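Local coordinates for protein aldehyde dehydrogenase (Burkholderia thailandensis, PDB 5J6B) that probably oxidises aldehydes to carboxylic acids, using NADP as the coenzyme, at residues A[317-323]-A[368-373]. Numbering follows the deposited sequence.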
loop_
_atom_site.group_PDB
_atom_site.type_symbol
_atom_site.label_atom_id
_atom_site.label_comp_id
_atom_site.label_asym_id
_atom_site.label_seq_id
_atom_site.Cartn_x
_atom_site.Cartn_y
_atom_site.Cartn_z
ATOM N N THR A 317 24.672 -35.283 -13.591
ATOM C CA THR A 317 24.536 -35.972 -12.310
ATOM C C THR A 317 25.778 -36.801 -12.006
ATOM O O THR A 317 26.306 -36.766 -10.883
ATOM C CB THR A 317 23.268 -36.841 -12.336
ATOM O OG1 THR A 317 22.130 -35.989 -12.511
ATOM C CG2 THR A 317 23.094 -37.630 -11.042
ATOM N N ARG A 318 26.285 -37.520 -13.012
ATOM C CA ARG A 318 27.495 -38.321 -12.834
ATOM C C ARG A 318 28.706 -37.473 -12.476
ATOM O O ARG A 318 29.594 -37.944 -11.759
ATOM C CB ARG A 318 27.783 -39.126 -14.101
ATOM C CG ARG A 318 26.876 -40.319 -14.236
ATOM C CD ARG A 318 27.135 -41.098 -15.497
ATOM N NE ARG A 318 26.380 -42.342 -15.462
ATOM C CZ ARG A 318 25.992 -43.010 -16.540
ATOM N NH1 ARG A 318 26.285 -42.551 -17.753
ATOM N NH2 ARG A 318 25.308 -44.136 -16.403
ATOM N N SER A 319 28.767 -36.233 -12.965
ATOM C CA SER A 319 29.929 -35.382 -12.738
ATOM C C SER A 319 30.032 -34.863 -11.306
ATOM O O SER A 319 31.098 -34.372 -10.924
ATOM C CB SER A 319 29.899 -34.186 -13.685
ATOM O OG SER A 319 28.900 -33.256 -13.285
ATOM N N LEU A 320 28.962 -34.937 -10.517
ATOM C CA LEU A 320 28.943 -34.289 -9.208
ATOM C C LEU A 320 29.843 -35.028 -8.213
ATOM O O LEU A 320 29.670 -36.226 -7.972
ATOM C CB LEU A 320 27.510 -34.219 -8.689
ATOM C CG LEU A 320 26.574 -33.389 -9.567
ATOM C CD1 LEU A 320 25.207 -33.342 -8.954
ATOM C CD2 LEU A 320 27.130 -31.987 -9.748
ATOM N N LYS A 321 30.786 -34.304 -7.613
ATOM C CA LYS A 321 31.756 -34.908 -6.698
ATOM C C LYS A 321 31.132 -35.116 -5.318
ATOM O O LYS A 321 30.588 -34.180 -4.717
ATOM C CB LYS A 321 32.997 -34.020 -6.598
ATOM C CG LYS A 321 34.108 -34.563 -5.712
ATOM C CD LYS A 321 34.985 -35.551 -6.459
ATOM C CE LYS A 321 36.176 -35.974 -5.605
ATOM N NZ LYS A 321 35.721 -36.673 -4.376
ATOM N N MET A 322 31.199 -36.349 -4.826
ATOM C CA MET A 322 30.755 -36.705 -3.485
ATOM C C MET A 322 31.976 -36.875 -2.583
ATOM O O MET A 322 33.001 -37.407 -3.018
ATOM C CB MET A 322 29.937 -37.998 -3.528
ATOM C CG MET A 322 29.310 -38.410 -2.214
ATOM S SD MET A 322 28.350 -39.953 -2.308
ATOM C CE MET A 322 29.585 -41.115 -2.879
ATOM N N GLY A 323 31.875 -36.423 -1.337
ATOM C CA GLY A 323 33.004 -36.641 -0.428
ATOM C C GLY A 323 32.936 -35.729 0.791
ATOM O O GLY A 323 31.857 -35.301 1.206
ATOM N N MET A 368 26.780 -41.559 2.998
ATOM C CA MET A 368 27.224 -41.006 1.718
ATOM C C MET A 368 26.337 -41.577 0.614
ATOM O O MET A 368 26.533 -42.711 0.159
ATOM C CB MET A 368 28.697 -41.315 1.462
ATOM C CG MET A 368 29.669 -40.810 2.537
ATOM S SD MET A 368 29.527 -39.036 2.887
ATOM C CE MET A 368 29.700 -38.332 1.247
ATOM N N PHE A 369 25.368 -40.773 0.180
ATOM C CA PHE A 369 24.393 -41.122 -0.848
ATOM C C PHE A 369 24.770 -40.360 -2.115
ATOM O O PHE A 369 24.790 -39.123 -2.110
ATOM C CB PHE A 369 22.977 -40.758 -0.377
ATOM C CG PHE A 369 21.855 -41.563 -1.021
ATOM C CD1 PHE A 369 20.922 -42.226 -0.223
ATOM C CD2 PHE A 369 21.702 -41.620 -2.402
ATOM C CE1 PHE A 369 19.874 -42.958 -0.787
ATOM C CE2 PHE A 369 20.654 -42.350 -2.977
ATOM C CZ PHE A 369 19.738 -43.018 -2.166
ATOM N N GLU A 370 25.122 -41.096 -3.173
ATOM C CA GLU A 370 25.419 -40.495 -4.470
ATOM C C GLU A 370 24.249 -39.662 -4.979
ATOM O O GLU A 370 23.083 -40.008 -4.774
ATOM C CB GLU A 370 25.695 -41.577 -5.513
ATOM C CG GLU A 370 27.137 -41.936 -5.727
ATOM C CD GLU A 370 27.314 -42.845 -6.934
ATOM O OE1 GLU A 370 26.464 -43.742 -7.158
ATOM O OE2 GLU A 370 28.293 -42.642 -7.676
ATOM N N ALA A 371 24.562 -38.575 -5.687
ATOM C CA ALA A 371 23.533 -37.916 -6.489
ATOM C C ALA A 371 22.973 -38.930 -7.478
ATOM O O ALA A 371 23.723 -39.531 -8.247
ATOM C CB ALA A 371 24.110 -36.705 -7.224
ATOM N N THR A 372 21.653 -39.133 -7.449
ATOM C CA THR A 372 21.038 -40.260 -8.129
ATOM C C THR A 372 19.859 -39.771 -8.954
ATOM O O THR A 372 19.123 -38.874 -8.530
ATOM C CB THR A 372 20.584 -41.314 -7.121
ATOM O OG1 THR A 372 21.719 -41.765 -6.358
ATOM C CG2 THR A 372 19.947 -42.497 -7.823
ATOM N N LEU A 373 19.709 -40.342 -10.149
ATOM C CA LEU A 373 18.597 -40.026 -11.037
ATOM C C LEU A 373 17.885 -41.318 -11.412
ATOM O O LEU A 373 18.535 -42.322 -11.723
ATOM C CB LEU A 373 19.088 -39.304 -12.295
ATOM C CG LEU A 373 18.036 -38.823 -13.297
ATOM C CD1 LEU A 373 17.254 -37.663 -12.698
ATOM C CD2 LEU A 373 18.712 -38.410 -14.581
HETATM O O HOH W 1 26.356 -39.282 -9.057
HETATM O O HOH W 2 27.399 -37.984 -6.451
#
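Met322 reaches across to segment 368-373 with its CG anti to the backbone N (chi1 -175°), and its thioether lies against the backbone there, SD being 3.5 Å from Glu370 N. The side chain then bends at chi3, and CE meets the aliphatic CG of Glu370, the two side chains crossing at about a right angle. On its other flank Met368, folded at both chi2 and chi3, brings CE to 3.5 Å from Met322 CG, a tight carbon contact. Further along, Ala371 CB takes Leu320 CD1 at 3.9 Å, while Thr317 directs its methyl, CG2, to Ala371 O.

No direct hydrogen bond joins the segments; two waters do. One donates to Thr317 O and, at 2.8 Å, to Ala371 O; the other donates to Leu320 O and accepts from Ala371 N at 3.0 Å.

Outward, Thr317 OG1 bonds Leu313 O within helix 303-319, Glu370 OE1 takes Lys363 N, and Tyr286 packs on Leu320 and Ala371. Strand 368-375, broken at Glu370 and Ala371, runs between strands 357-360 and 392-398 of a mixed sheet. Helix 303-319 and the loop after it thus hold to it by apolar contact, while water satisfies Ala371 N and O at the break.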